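Local coordinates for putative lipoprotein (Bacteroides ovatus, PDB 3OQQ) that is of unknown function but is a putative extracellular lipoprotein that carries bound calcium ions in the crystal, at residues Leu103-Pro106 with Glu107-Gln111; Gln263-Gly266 with Thr267-Thr270. All blocks are in the same frame, centred on the assembly; numbering follows the deposited sequence.

Interaction 1. Residues Leu103-Pro106 with Glu107-Gln111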
ATOM      1  N   LEU A 103      15.085  17.122 -11.410  1.00 30.08           N
ATOM      2  CA  LEU A 103      14.621  18.339 -10.765  1.00 29.03           C
ATOM      3  C   LEU A 103      15.678  19.440 -10.885  1.00 34.06           C
ATOM      4  O   LEU A 103      16.883  19.168 -10.917  1.00 33.34           O
ATOM      5  CB  LEU A 103      14.300  18.063  -9.286  1.00 27.53           C
ATOM      6  CG  LEU A 103      13.245  16.990  -8.974  1.00 29.24           C
ATOM      7  CD1 LEU A 103      13.179  16.751  -7.483  1.00 28.19           C
ATOM      8  CD2 LEU A 103      11.852  17.364  -9.535  1.00 25.87           C
ATOM      9  N   ALA A 104      15.210  20.682 -10.929  1.00 31.34           N
ATOM     10  CA  ALA A 104      16.039  21.885 -10.958  1.00 32.33           C
ATOM     11  C   ALA A 104      15.282  22.972 -10.245  1.00 33.85           C
ATOM     12  O   ALA A 104      14.047  23.055 -10.357  1.00 32.13           O
ATOM     13  CB  ALA A 104      16.375  22.293 -12.394  1.00 33.99           C
ATOM     14  N   LEU A 105      16.002  23.757  -9.464  1.00 29.79           N
ATOM     15  CA  LEU A 105      15.433  24.846  -8.684  1.00 29.30           C
ATOM     16  C   LEU A 105      15.320  26.150  -9.493  1.00 33.19           C
ATOM     17  O   LEU A 105      16.349  26.710  -9.902  1.00 32.99           O
ATOM     18  CB  LEU A 105      16.304  25.076  -7.440  1.00 29.67           C
ATOM     19  CG  LEU A 105      15.683  25.028  -6.067  1.00 32.87           C
ATOM     20  CD1 LEU A 105      14.816  23.792  -5.871  1.00 31.48           C
ATOM     21  CD2 LEU A 105      16.755  25.076  -5.021  1.00 33.78           C
ATOM     22  N   PRO A 106      14.075  26.692  -9.669  1.00 29.63           N
ATOM     23  CA  PRO A 106      13.919  27.995 -10.345  1.00 29.99           C
ATOM     24  C   PRO A 106      14.656  29.089  -9.574  1.00 37.16           C
ATOM     25  O   PRO A 106      14.958  28.907  -8.395  1.00 36.35           O
ATOM     26  CB  PRO A 106      12.397  28.211 -10.323  1.00 29.98           C
ATOM     27  CG  PRO A 106      11.832  26.839 -10.204  1.00 32.13           C
ATOM     28  CD  PRO A 106      12.761  26.172  -9.245  1.00 27.87           C
ATOM     29  N   GLU A 107      14.965  30.206 -10.231  1.00 37.00           N
ATOM     30  CA  GLU A 107      15.741  31.295  -9.628  1.00 39.04           C
ATOM     31  C   GLU A 107      15.013  32.032  -8.482  1.00 41.60           C
ATOM     32  O   GLU A 107      15.678  32.695  -7.686  1.00 42.90           O
ATOM     33  CB  GLU A 107      16.170  32.309 -10.702  1.00 41.77           C
ATOM     34  CG  GLU A 107      17.303  31.830 -11.606  1.00 59.30           C
ATOM     35  CD  GLU A 107      18.622  31.432 -10.963  1.00 93.82           C
ATOM     36  OE1 GLU A 107      18.983  32.001  -9.905  1.00 94.78           O
ATOM     37  OE2 GLU A 107      19.308  30.555 -11.535  1.00 93.61           O
ATOM     38  N   ASP A 108      13.676  31.934  -8.407  1.00 33.88           N
ATOM     39  CA  ASP A 108      12.899  32.563  -7.343  1.00 32.44           C
ATOM     40  C   ASP A 108      12.669  31.601  -6.139  1.00 32.09           C
ATOM     41  O   ASP A 108      11.896  31.919  -5.239  1.00 30.34           O
ATOM     42  CB  ASP A 108      11.554  33.065  -7.905  1.00 34.25           C
ATOM     43  CG  ASP A 108      10.610  31.986  -8.401  1.00 43.70           C
ATOM     44  OD1 ASP A 108      11.045  30.824  -8.545  1.00 42.56           O
ATOM     45  OD2 ASP A 108       9.440  32.285  -8.585  1.00 56.06           O
ATOM     46  N   ALA A 109      13.338  30.435  -6.121  1.00 27.47           N
ATOM     47  CA  ALA A 109      13.177  29.465  -5.045  1.00 26.00           C
ATOM     48  C   ALA A 109      14.039  29.805  -3.843  1.00 31.43           C
ATOM     49  O   ALA A 109      15.050  30.519  -3.988  1.00 31.22           O
ATOM     50  CB  ALA A 109      13.540  28.079  -5.542  1.00 25.84           C
ATOM     51  N   VAL A 110      13.668  29.255  -2.651  1.00 27.47           N
ATOM     52  CA  VAL A 110      14.526  29.365  -1.465  1.00 29.20           C
ATOM     53  C   VAL A 110      15.785  28.538  -1.800  1.00 33.31           C
ATOM     54  O   VAL A 110      15.676  27.338  -2.097  1.00 32.25           O
ATOM     55  CB  VAL A 110      13.877  28.935  -0.115  1.00 32.09           C
ATOM     56  CG1 VAL A 110      14.933  28.928   1.007  1.00 32.56           C
ATOM     57  CG2 VAL A 110      12.721  29.863   0.250  1.00 31.56           C
ATOM     58  N   GLN A 111      16.934  29.206  -1.857  1.00 29.62           N
ATOM     59  CA  GLN A 111      18.200  28.577  -2.228  1.00 30.36           C
ATOM     60  C   GLN A 111      18.773  27.742  -1.074  1.00 35.87           C
ATOM     61  O   GLN A 111      18.748  28.184   0.078  1.00 36.55           O
ATOM     62  CB  GLN A 111      19.207  29.620  -2.720  1.00 32.97           C
ATOM     63  CG  GLN A 111      18.781  30.303  -4.033  1.00 37.42           C
ATOM     64  CD  GLN A 111      18.563  29.317  -5.173  1.00 51.06           C
ATOM     65  OE1 GLN A 111      19.459  28.555  -5.555  1.00 44.18           O
ATOM     66  NE2 GLN A 111      17.362  29.291  -5.723  1.00 37.36           N
TER
HETATM   67  O   HOH W   1      18.366  28.066  -8.274  1.00 50.62           O
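The methyl of Ala109 sits over one face of the puckered Pro106 ring, CB to CD 4.2 Å, and also packs against Leu105, whose CG is 3.8 Å from Ala109 CB. Beyond the CB corner of the ring, raised on the same side as the methyl, Asp108 OD1 comes to 3.4 Å from Pro106 CB, while that oxygen is hydrogen-bonded to Tyr64 OH. The flat group here is the Gln111 amide, used at both ends. Gln111 NE2 donates to Ala109 O (3.1 Å), reaching it from above the carbonyl plane, and Gln111 OE1 accepts from a water that also donates to Leu105 O at 2.9 Å. The bend of the Gln111 chain (chi2 -58°) folds the amide back to these partners, and the water links Leu105 O to Gln111 OE1, spanning the turn. Between them, Ala109 N bonds to Pro106 O at 3.2 Å, closing a type I beta turn from Pro106 to Ala109. This is a surface turn, and Glu107 at its corner is exposed and poorly ordered. It follows as the chain leaves strand 96-104: Pro106 and Ala109 rest on Tyr64 of strand 59-65, and Leu105 touches Val23 of strand 23-26.

Interaction 2. Residues Gln263-Gly266 with Thr267-Thr270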
ATOM      1  N   GLN A 263      11.233 -13.638   9.017  1.00 23.01           N
ATOM      2  CA  GLN A 263      10.920 -14.595   7.949  1.00 22.06           C
ATOM      3  C   GLN A 263      11.931 -14.470   6.809  1.00 25.58           C
ATOM      4  O   GLN A 263      12.434 -13.380   6.585  1.00 25.52           O
ATOM      5  CB  GLN A 263       9.488 -14.390   7.438  1.00 22.17           C
ATOM      6  CG  GLN A 263       8.418 -14.819   8.461  1.00 18.67           C
ATOM      7  CD  GLN A 263       8.500 -16.275   8.877  1.00 26.52           C
ATOM      8  OE1 GLN A 263       8.578 -17.190   8.046  1.00 26.80           O
ATOM      9  NE2 GLN A 263       8.525 -16.521  10.185  1.00 20.06           N
ATOM     10  N   ALA A 264      12.224 -15.566   6.094  1.00 23.05           N
ATOM     11  CA  ALA A 264      13.184 -15.567   4.981  1.00 23.74           C
ATOM     12  C   ALA A 264      12.866 -14.526   3.877  1.00 26.60           C
ATOM     13  O   ALA A 264      13.782 -13.850   3.405  1.00 27.14           O
ATOM     14  CB  ALA A 264      13.249 -16.948   4.361  1.00 24.62           C
ATOM     15  N   GLU A 265      11.589 -14.382   3.499  1.00 21.97           N
ATOM     16  CA  GLU A 265      11.116 -13.493   2.414  1.00 21.54           C
ATOM     17  C   GLU A 265      11.097 -12.007   2.800  1.00 26.44           C
ATOM     18  O   GLU A 265      10.933 -11.148   1.931  1.00 25.30           O
ATOM     19  CB  GLU A 265       9.705 -13.915   1.950  1.00 22.37           C
ATOM     20  CG  GLU A 265       8.649 -13.877   3.052  1.00 27.08           C
ATOM     21  CD  GLU A 265       8.429 -15.166   3.811  1.00 34.64           C
ATOM     22  OE1 GLU A 265       9.417 -15.879   4.107  1.00 26.77           O
ATOM     23  OE2 GLU A 265       7.252 -15.466   4.108  1.00 28.47           O
ATOM     24  N   GLY A 266      11.237 -11.714   4.085  1.00 23.11           N
ATOM     25  CA  GLY A 266      11.207 -10.336   4.555  1.00 23.27           C
ATOM     26  C   GLY A 266      10.294 -10.210   5.751  1.00 27.81           C
ATOM     27  O   GLY A 266       9.986 -11.225   6.383  1.00 29.24           O
ATOM     28  N   THR A 267       9.870  -8.968   6.082  1.00 21.53           N
ATOM     29  CA  THR A 267       8.977  -8.690   7.236  1.00 19.86           C
ATOM     30  C   THR A 267       7.535  -9.097   6.893  1.00 22.51           C
ATOM     31  O   THR A 267       6.988  -8.662   5.870  1.00 21.82           O
ATOM     32  CB  THR A 267       9.085  -7.207   7.653  1.00 25.92           C
ATOM     33  OG1 THR A 267      10.463  -6.906   7.872  1.00 35.56           O
ATOM     34  CG2 THR A 267       8.280  -6.887   8.928  1.00 21.56           C
ATOM     35  N   VAL A 268       6.918  -9.935   7.732  1.00 20.24           N
ATOM     36  CA  VAL A 268       5.535 -10.373   7.451  1.00 19.68           C
ATOM     37  C   VAL A 268       4.592  -9.693   8.465  1.00 23.86           C
ATOM     38  O   VAL A 268       4.724  -9.904   9.666  1.00 23.00           O
ATOM     39  CB  VAL A 268       5.385 -11.917   7.432  1.00 22.71           C
ATOM     40  CG1 VAL A 268       3.922 -12.335   7.225  1.00 21.97           C
ATOM     41  CG2 VAL A 268       6.300 -12.542   6.372  1.00 22.11           C
ATOM     42  N   ILE A 269       3.660  -8.865   7.955  1.00 20.71           N
ATOM     43  CA  ILE A 269       2.725  -8.086   8.754  1.00 19.86           C
ATOM     44  C   ILE A 269       1.306  -8.601   8.547  1.00 23.38           C
ATOM     45  O   ILE A 269       0.840  -8.665   7.410  1.00 19.77           O
ATOM     46  CB  ILE A 269       2.849  -6.563   8.382  1.00 21.83           C
ATOM     47  CG1 ILE A 269       4.292  -6.067   8.668  1.00 22.02           C
ATOM     48  CG2 ILE A 269       1.805  -5.695   9.156  1.00 19.03           C
ATOM     49  CD1 ILE A 269       4.641  -4.698   8.172  1.00 16.55           C
ATOM     50  N   THR A 270       0.606  -8.940   9.647  1.00 20.48           N
ATOM     51  CA  THR A 270      -0.789  -9.385   9.526  1.00 18.87           C
ATOM     52  C   THR A 270      -1.709  -8.626  10.489  1.00 21.48           C
ATOM     53  O   THR A 270      -1.351  -8.388  11.642  1.00 21.41           O
ATOM     54  CB  THR A 270      -0.946 -10.888   9.743  1.00 16.58           C
ATOM     55  OG1 THR A 270      -0.448 -11.212  11.030  1.00 19.94           O
ATOM     56  CG2 THR A 270      -0.252 -11.731   8.669  1.00 15.51           C
TER
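Val268 reaches back from the start of its strand and sets one methyl, CG2, against the turn that precedes it. Two side chains meet this single carbon. Gln263 approaches with its aliphatic part, CG lying 3.7 Å from Val268 CG2, and Glu265 brings its carboxylate oxygen OE2 to 3.8 Å from the same methyl; both chains run at a slant to the valine. The valine presents CG2 to the turn because CG1 stands opposite the backbone N (chi1 176°), leaving CG2 beside that N. In Glu265, CG is wedged between the backbone N and the carbonyl carbon (chi1 59°), and a bent chain carries the carboxylate over to Val268. Under these side chains the backbone is compact: Gly266 N bonds to Gln263 O at 3.2 Å, forming a type I turn, and the buried Gly266 has a phi of 133°, in a conformation essentially restricted to glycine because a CB would be jammed against the carbonyl O of Glu265. The outer side is looser: Ala264, at the corner of the turn, is exposed and points away from the strand. A triethylene glycol, probably from the crystallisation liquor, lies about 4 Å from the partly exposed Val268 side chain. The contact ends a beta hairpin of strands 253-263 and 266-272, with Val268 also resting on Val196 and Phe336. Polar ends are served elsewhere, Gln263 NE2 by Asp260, Glu265 OE1 by Ser354, and Glu265 OE2 also by a hydrogen bond outside the two segments, which implies that the methyl meets methylenes and a carboxylate oxygen by van der Waals packing.

Followed from the N terminus, the chain first reaches interaction 1, where a tight turn follows strand 96-104 and begins the long connection to strand 122-131. Much later, interaction 2 closes the short hairpin loop between strands 253-263 and 266-272. The two lie in series, neither nested nor crossed, and do not touch: their centres are 42 Å apart and their nearest atoms about 28 Å. Residues 103-111 sit on the periphery, beside the N-terminal strands 23-26 and 59-65. Residues 263-270 cover the turn and the first part of strand 266-272, which lies between 253-263 and 190-198 in a six-stranded antiparallel sheet nearer the chain centre. Each is thus a local turn serving a different part of the fold.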